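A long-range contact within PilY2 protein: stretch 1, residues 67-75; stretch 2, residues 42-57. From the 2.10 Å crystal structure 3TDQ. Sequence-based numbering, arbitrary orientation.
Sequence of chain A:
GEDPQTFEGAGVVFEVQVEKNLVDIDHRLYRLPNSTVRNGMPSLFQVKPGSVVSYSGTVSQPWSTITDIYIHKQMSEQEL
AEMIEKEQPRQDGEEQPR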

ATOM      1  N   THR A  67       1.102  -8.978   7.045  1.00 25.03           N
ATOM      2  CA  THR A  67       1.578  -7.916   7.942  1.00 25.62           C
ATOM      3  C   THR A  67       1.439  -6.544   7.281  1.00 28.01           C
ATOM      4  O   THR A  67       1.643  -5.529   7.942  1.00 26.85           O
ATOM      5  CB  THR A  67       3.038  -8.174   8.385  1.00 28.44           C
ATOM      6  OG1 THR A  67       3.853  -8.223   7.217  1.00 30.05           O
ATOM      7  CG2 THR A  67       3.185  -9.465   9.187  1.00 27.91           C
ATOM      8  N   ASP A  68       1.062  -6.513   5.991  1.00 24.89           N
ATOM      9  CA  ASP A  68       0.912  -5.265   5.222  1.00 24.81           C
ATOM     10  C   ASP A  68      -0.100  -5.476   4.109  1.00 28.78           C
ATOM     11  O   ASP A  68       0.065  -6.398   3.305  1.00 27.63           O
ATOM     12  CB  ASP A  68       2.288  -4.830   4.630  1.00 27.02           C
ATOM     13  CG  ASP A  68       2.350  -3.405   4.073  1.00 39.32           C
ATOM     14  OD1 ASP A  68       1.345  -2.677   4.182  1.00 41.64           O
ATOM     15  OD2 ASP A  68       3.416  -3.016   3.550  1.00 40.82           O
ATOM     16  N   ILE A  69      -1.173  -4.676   4.079  1.00 24.61           N
ATOM     17  CA  ILE A  69      -2.173  -4.851   3.014  1.00 24.45           C
ATOM     18  C   ILE A  69      -2.697  -3.481   2.561  1.00 27.71           C
ATOM     19  O   ILE A  69      -3.004  -2.623   3.386  1.00 25.79           O
ATOM     20  CB  ILE A  69      -3.304  -5.841   3.424  1.00 26.53           C
ATOM     21  CG1 ILE A  69      -4.274  -6.148   2.245  1.00 26.42           C
ATOM     22  CG2 ILE A  69      -4.024  -5.413   4.720  1.00 25.39           C
ATOM     23  CD1 ILE A  69      -5.125  -7.492   2.425  1.00 28.88           C
ATOM     24  N   TYR A  70      -2.808  -3.306   1.231  1.00 26.26           N
ATOM     25  CA  TYR A  70      -3.246  -2.067   0.614  1.00 25.19           C
ATOM     26  C   TYR A  70      -4.485  -2.312  -0.248  1.00 27.47           C
ATOM     27  O   TYR A  70      -4.491  -3.219  -1.073  1.00 26.29           O
ATOM     28  CB  TYR A  70      -2.096  -1.472  -0.227  1.00 26.28           C
ATOM     29  CG  TYR A  70      -2.468  -0.253  -1.049  1.00 28.59           C
ATOM     30  CD1 TYR A  70      -2.363   1.034  -0.514  1.00 30.93           C
ATOM     31  CD2 TYR A  70      -2.841  -0.375  -2.387  1.00 28.92           C
ATOM     32  CE1 TYR A  70      -2.673   2.163  -1.280  1.00 29.18           C
ATOM     33  CE2 TYR A  70      -3.146   0.746  -3.161  1.00 30.14           C
ATOM     34  CZ  TYR A  70      -3.066   2.014  -2.603  1.00 34.02           C
ATOM     35  OH  TYR A  70      -3.403   3.110  -3.370  1.00 28.67           O
ATOM     36  N   ILE A  71      -5.515  -1.480  -0.071  1.00 23.94           N
ATOM     37  CA  ILE A  71      -6.742  -1.575  -0.869  1.00 24.34           C
ATOM     38  C   ILE A  71      -6.599  -0.638  -2.061  1.00 30.81           C
ATOM     39  O   ILE A  71      -6.371   0.556  -1.880  1.00 32.37           O
ATOM     40  CB  ILE A  71      -8.001  -1.268  -0.009  1.00 27.42           C
ATOM     41  CG1 ILE A  71      -8.136  -2.273   1.188  1.00 28.55           C
ATOM     42  CG2 ILE A  71      -9.277  -1.258  -0.884  1.00 27.17           C
ATOM     43  CD1 ILE A  71      -9.014  -1.749   2.402  1.00 35.91           C
ATOM     44  N   HIS A  72      -6.706  -1.186  -3.274  1.00 29.70           N
ATOM     45  CA  HIS A  72      -6.665  -0.428  -4.525  1.00 31.08           C
ATOM     46  C   HIS A  72      -7.957   0.365  -4.661  1.00 34.30           C
ATOM     47  O   HIS A  72      -9.052  -0.196  -4.512  1.00 33.53           O
ATOM     48  CB  HIS A  72      -6.452  -1.367  -5.716  1.00 32.61           C
ATOM     49  CG  HIS A  72      -5.095  -1.982  -5.720  1.00 37.53           C
ATOM     50  ND1 HIS A  72      -4.043  -1.398  -6.396  1.00 41.61           N
ATOM     51  CD2 HIS A  72      -4.630  -3.049  -5.034  1.00 39.81           C
ATOM     52  CE1 HIS A  72      -2.982  -2.159  -6.143  1.00 41.00           C
ATOM     53  NE2 HIS A  72      -3.295  -3.173  -5.343  1.00 40.41           N
ATOM     54  N   LYS A  73      -7.827   1.671  -4.942  1.00 29.27           N
ATOM     55  CA  LYS A  73      -8.988   2.560  -5.067  1.00 29.76           C
ATOM     56  C   LYS A  73      -9.398   2.696  -6.522  1.00 32.17           C
ATOM     57  O   LYS A  73      -9.171   3.731  -7.143  1.00 32.03           O
ATOM     58  CB  LYS A  73      -8.707   3.937  -4.434  1.00 32.99           C
ATOM     59  CG  LYS A  73      -8.853   3.888  -2.920  1.00 46.53           C
ATOM     60  CD  LYS A  73      -7.517   3.835  -2.339  1.00 42.94           C
ATOM     61  CE  LYS A  73      -7.408   3.372  -0.917  1.00 35.20           C
ATOM     62  NZ  LYS A  73      -5.953   3.050  -0.679  1.00 27.30           N
ATOM     63  N   GLN A  74      -9.968   1.631  -7.062  1.00 29.34           N
ATOM     64  CA  GLN A  74     -10.391   1.524  -8.471  1.00 31.53           C
ATOM     65  C   GLN A  74     -11.464   2.549  -8.847  1.00 34.91           C
ATOM     66  O   GLN A  74     -11.543   2.933 -10.013  1.00 33.72           O
ATOM     67  CB  GLN A  74     -10.901   0.111  -8.781  1.00 32.67           C
ATOM     68  CG  GLN A  74      -9.775  -0.940  -8.796  1.00 30.35           C
ATOM     69  CD  GLN A  74     -10.259  -2.276  -9.266  1.00 38.74           C
ATOM     70  OE1 GLN A  74     -11.461  -2.584  -9.228  1.00 35.91           O
ATOM     71  NE2 GLN A  74      -9.329  -3.103  -9.712  1.00 26.51           N
HETATM   72  N   MSE A  75     -12.228   3.030  -7.858  1.00 33.31           N
HETATM   73  CA  MSE A  75     -13.283   4.029  -8.057  1.00 35.55           C
HETATM   74  C   MSE A  75     -12.755   5.467  -8.020  1.00 34.32           C
HETATM   75  O   MSE A  75     -13.480   6.391  -8.408  1.00 31.77           O
HETATM   76  CB  MSE A  75     -14.396   3.836  -7.039  1.00 40.79           C
HETATM   77  CG  MSE A  75     -15.141   2.517  -7.254  1.00 52.60           C
HETATM   78 SE   MSE A  75     -16.735   2.349  -6.147  0.75 66.46          SE
HETATM   79  CE  MSE A  75     -15.891   2.259  -4.380  1.00 62.61           C
TER
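Stretch 2, residues 42-57: PSLFQVKPGSVVSYSG

The apolar centre of this contact is built from I69 and I71, alternate residues of one strand whose side chains share a face of the sheet with V53 and Y55 of the other. I69 CD1 lies 3.9 Å from V53 CG1, and I69 CG1 lies 3.9 Å from Y55 CB. I71 CG1 reaches V53 CG1 at 4.1 Å, so V53 serves both isoleucines. The loop ahead of the second strand closes over this face: V47 CG1 stands 4.1 Å from I69 CD1 and 4.0 Å from I71 CD1, while S43 CB packs on I69 CG2 at 3.4 Å.

Beneath these side chains, strand 52-57 runs antiparallel to the strand that carries I69 and I71; the N-to-C directions of the two strands differ by 166°, and their axes approach to 4.7 Å. The register pairs I69 with Y55 and I71 with V53 at non-hydrogen-bonded positions, D68 with S56 and Y70 with S54 at hydrogen-bonded ones. Y70 N donates to S54 O at 2.9 Å and S54 N returns to Y70 O at 3.1 Å, closing a reciprocal ring; S56 N to D68 O (2.9 Å) and H72 N to V52 O (2.8 Å) extend the ladder. Before V52, a type II turn from K48 to S51 leads into the strand, with G50 at a positive phi of 100° that suits glycine.

The polar edge follows the alternation. On the face of D68, Y70, S54 and S56, S54 OG forms a 2.6 Å hydrogen bond with H72 NE2, meeting the imidazole at its edge. At one end, T67 N donates to S56 O at 2.9 Å, and water 3 joins T67 OG1 to S56 OG, 2.7 Å from each. At the other, water 2 accepts from V52 N (2.9 Å) and donates to H72 O (2.7 Å), continuing the pairing through solvent.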

ATOM      1  N   PRO A  42      -7.083  -1.342  12.482  1.00 31.19           N
ATOM      2  CA  PRO A  42      -6.738  -2.692  11.992  1.00 28.95           C
ATOM      3  C   PRO A  42      -7.288  -2.921  10.586  1.00 28.80           C
ATOM      4  O   PRO A  42      -8.469  -2.662  10.310  1.00 27.26           O
ATOM      5  CB  PRO A  42      -7.371  -3.640  13.033  1.00 31.39           C
ATOM      6  CG  PRO A  42      -7.541  -2.801  14.239  1.00 37.09           C
ATOM      7  CD  PRO A  42      -7.853  -1.411  13.735  1.00 32.21           C
ATOM      8  N   SER A  43      -6.415  -3.359   9.668  1.00 25.27           N
ATOM      9  CA  SER A  43      -6.803  -3.616   8.264  1.00 25.25           C
ATOM     10  C   SER A  43      -7.908  -4.678   8.148  1.00 28.09           C
ATOM     11  O   SER A  43      -8.649  -4.690   7.169  1.00 27.79           O
ATOM     12  CB  SER A  43      -5.593  -4.044   7.440  1.00 27.34           C
ATOM     13  OG  SER A  43      -4.574  -3.056   7.491  1.00 32.14           O
ATOM     14  N   LEU A  44      -8.018  -5.568   9.156  1.00 25.08           N
ATOM     15  CA  LEU A  44      -9.049  -6.603   9.205  1.00 24.75           C
ATOM     16  C   LEU A  44     -10.471  -6.001   9.077  1.00 31.46           C
ATOM     17  O   LEU A  44     -11.342  -6.613   8.469  1.00 32.34           O
ATOM     18  CB  LEU A  44      -8.916  -7.378  10.535  1.00 24.46           C
ATOM     19  CG  LEU A  44      -9.887  -8.547  10.757  1.00 28.33           C
ATOM     20  CD1 LEU A  44      -9.654  -9.679   9.766  1.00 26.70           C
ATOM     21  CD2 LEU A  44      -9.799  -9.053  12.180  1.00 32.92           C
ATOM     22  N   PHE A  45     -10.680  -4.789   9.607  1.00 28.55           N
ATOM     23  CA  PHE A  45     -11.983  -4.135   9.579  1.00 29.60           C
ATOM     24  C   PHE A  45     -12.139  -3.176   8.403  1.00 36.03           C
ATOM     25  O   PHE A  45     -13.227  -2.644   8.212  1.00 37.66           O
ATOM     26  CB  PHE A  45     -12.249  -3.414  10.913  1.00 32.31           C
ATOM     27  CG  PHE A  45     -12.364  -4.404  12.050  1.00 35.24           C
ATOM     28  CD1 PHE A  45     -13.569  -5.057  12.311  1.00 39.34           C
ATOM     29  CD2 PHE A  45     -11.263  -4.698  12.854  1.00 38.80           C
ATOM     30  CE1 PHE A  45     -13.668  -5.992  13.354  1.00 41.05           C
ATOM     31  CE2 PHE A  45     -11.356  -5.643  13.883  1.00 42.53           C
ATOM     32  CZ  PHE A  45     -12.563  -6.271  14.140  1.00 41.22           C
ATOM     33  N   GLN A  46     -11.093  -3.011   7.576  1.00 31.26           N
ATOM     34  CA  GLN A  46     -11.118  -2.148   6.392  1.00 30.14           C
ATOM     35  C   GLN A  46     -11.388  -2.947   5.118  1.00 32.89           C
ATOM     36  O   GLN A  46     -12.112  -2.460   4.242  1.00 31.98           O
ATOM     37  CB  GLN A  46      -9.789  -1.382   6.249  1.00 31.01           C
ATOM     38  CG  GLN A  46      -9.528  -0.410   7.396  1.00 40.38           C
ATOM     39  CD  GLN A  46     -10.638   0.593   7.610  1.00 64.08           C
ATOM     40  OE1 GLN A  46     -10.864   1.501   6.796  1.00 61.23           O
ATOM     41  NE2 GLN A  46     -11.295   0.508   8.750  1.00 59.50           N
ATOM     42  N   VAL A  47     -10.793  -4.153   4.995  1.00 29.15           N
ATOM     43  CA  VAL A  47     -11.024  -5.005   3.826  1.00 28.38           C
ATOM     44  C   VAL A  47     -12.463  -5.530   3.859  1.00 31.90           C
ATOM     45  O   VAL A  47     -13.034  -5.722   4.928  1.00 31.19           O
ATOM     46  CB  VAL A  47      -9.990  -6.150   3.643  1.00 31.46           C
ATOM     47  CG1 VAL A  47      -8.600  -5.583   3.368  1.00 30.33           C
ATOM     48  CG2 VAL A  47      -9.973  -7.119   4.830  1.00 31.41           C
ATOM     49  N   LYS A  48     -13.066  -5.677   2.680  1.00 28.19           N
ATOM     50  CA  LYS A  48     -14.442  -6.159   2.535  1.00 28.35           C
ATOM     51  C   LYS A  48     -14.510  -7.107   1.352  1.00 31.85           C
ATOM     52  O   LYS A  48     -13.665  -6.982   0.470  1.00 29.83           O
ATOM     53  CB  LYS A  48     -15.412  -4.948   2.271  1.00 31.01           C
ATOM     54  CG  LYS A  48     -15.449  -3.830   3.314  1.00 46.05           C
ATOM     55  CD  LYS A  48     -16.142  -4.247   4.602  1.00 58.96           C
ATOM     56  CE  LYS A  48     -15.989  -3.212   5.687  1.00 69.71           C
ATOM     57  NZ  LYS A  48     -16.439  -3.743   7.001  1.00 81.74           N
ATOM     58  N   PRO A  49     -15.561  -7.950   1.215  1.00 31.24           N
ATOM     59  CA  PRO A  49     -15.725  -8.707  -0.048  1.00 30.69           C
ATOM     60  C   PRO A  49     -15.765  -7.728  -1.227  1.00 32.14           C
ATOM     61  O   PRO A  49     -16.445  -6.707  -1.145  1.00 30.64           O
ATOM     62  CB  PRO A  49     -17.076  -9.411   0.138  1.00 32.77           C
ATOM     63  CG  PRO A  49     -17.259  -9.490   1.638  1.00 37.49           C
ATOM     64  CD  PRO A  49     -16.675  -8.214   2.155  1.00 32.93           C
ATOM     65  N   GLY A  50     -14.964  -7.985  -2.248  1.00 27.95           N
ATOM     66  CA  GLY A  50     -14.854  -7.102  -3.403  1.00 27.13           C
ATOM     67  C   GLY A  50     -13.637  -6.194  -3.363  1.00 30.84           C
ATOM     68  O   GLY A  50     -13.311  -5.590  -4.387  1.00 30.91           O
ATOM     69  N   SER A  51     -12.942  -6.070  -2.196  1.00 26.38           N
ATOM     70  CA  SER A  51     -11.732  -5.230  -2.125  1.00 25.90           C
ATOM     71  C   SER A  51     -10.645  -5.808  -3.013  1.00 29.30           C
ATOM     72  O   SER A  51     -10.414  -7.026  -3.003  1.00 28.12           O
ATOM     73  CB  SER A  51     -11.200  -5.103  -0.695  1.00 27.52           C
ATOM     74  OG  SER A  51     -12.126  -4.498   0.187  1.00 34.85           O
ATOM     75  N   VAL A  52      -9.990  -4.941  -3.794  1.00 25.12           N
ATOM     76  CA  VAL A  52      -8.884  -5.356  -4.648  1.00 25.06           C
ATOM     77  C   VAL A  52      -7.644  -5.026  -3.824  1.00 27.46           C
ATOM     78  O   VAL A  52      -7.521  -3.893  -3.362  1.00 25.52           O
ATOM     79  CB  VAL A  52      -8.928  -4.681  -6.044  1.00 29.34           C
ATOM     80  CG1 VAL A  52      -7.624  -4.907  -6.807  1.00 28.66           C
ATOM     81  CG2 VAL A  52     -10.131  -5.163  -6.850  1.00 29.37           C
ATOM     82  N   VAL A  53      -6.773  -6.016  -3.572  1.00 23.69           N
ATOM     83  CA  VAL A  53      -5.655  -5.797  -2.629  1.00 22.71           C
ATOM     84  C   VAL A  53      -4.285  -6.239  -3.111  1.00 27.87           C
ATOM     85  O   VAL A  53      -4.171  -7.140  -3.926  1.00 27.31           O
ATOM     86  CB  VAL A  53      -5.955  -6.533  -1.292  1.00 24.92           C
ATOM     87  CG1 VAL A  53      -7.066  -5.831  -0.498  1.00 23.97           C
ATOM     88  CG2 VAL A  53      -6.272  -8.034  -1.518  1.00 24.26           C
ATOM     89  N   SER A  54      -3.244  -5.581  -2.572  1.00 26.07           N
ATOM     90  CA  SER A  54      -1.826  -5.935  -2.668  1.00 25.13           C
ATOM     91  C   SER A  54      -1.437  -6.240  -1.243  1.00 28.83           C
ATOM     92  O   SER A  54      -1.877  -5.513  -0.339  1.00 25.99           O
ATOM     93  CB  SER A  54      -0.988  -4.807  -3.257  1.00 28.07           C
ATOM     94  OG  SER A  54      -1.289  -4.666  -4.632  1.00 35.50           O
ATOM     95  N   TYR A  55      -0.701  -7.337  -0.998  1.00 25.54           N
ATOM     96  CA  TYR A  55      -0.394  -7.685   0.394  1.00 24.90           C
ATOM     97  C   TYR A  55       0.944  -8.390   0.511  1.00 29.12           C
ATOM     98  O   TYR A  55       1.437  -8.971  -0.458  1.00 27.81           O
ATOM     99  CB  TYR A  55      -1.521  -8.568   1.011  1.00 25.38           C
ATOM    100  CG  TYR A  55      -1.864  -9.766   0.154  1.00 28.17           C
ATOM    101  CD1 TYR A  55      -1.186 -10.972   0.303  1.00 29.56           C
ATOM    102  CD2 TYR A  55      -2.794  -9.664  -0.881  1.00 29.65           C
ATOM    103  CE1 TYR A  55      -1.447 -12.058  -0.530  1.00 30.07           C
ATOM    104  CE2 TYR A  55      -3.045 -10.738  -1.738  1.00 30.29           C
ATOM    105  CZ  TYR A  55      -2.373 -11.932  -1.555  1.00 34.85           C
ATOM    106  OH  TYR A  55      -2.625 -12.998  -2.383  1.00 36.53           O
ATOM    107  N   SER A  56       1.507  -8.372   1.716  1.00 25.70           N
ATOM    108  CA  SER A  56       2.759  -9.067   1.992  1.00 26.25           C
ATOM    109  C   SER A  56       2.752  -9.530   3.427  1.00 29.35           C
ATOM    110  O   SER A  56       1.961  -9.036   4.232  1.00 27.90           O
ATOM    111  CB  SER A  56       3.966  -8.175   1.697  1.00 29.37           C
ATOM    112  OG  SER A  56       3.931  -6.975   2.447  1.00 34.18           O
ATOM    113  N   GLY A  57       3.593 -10.507   3.732  1.00 28.19           N
ATOM    114  CA  GLY A  57       3.657 -11.034   5.081  1.00 26.96           C
ATOM    115  C   GLY A  57       4.726 -12.077   5.282  1.00 30.01           C
ATOM    116  O   GLY A  57       5.653 -12.197   4.477  1.00 27.46           O
TER
HETATM  117  O   HOH W   1      -1.914  -2.984   6.427  1.00 26.53           O
HETATM  118  O   HOH W   2     -10.761  -2.196  -3.952  1.00 27.23           O
HETATM  119  O   HOH W   3       4.971  -7.163   4.959  1.00 33.93           O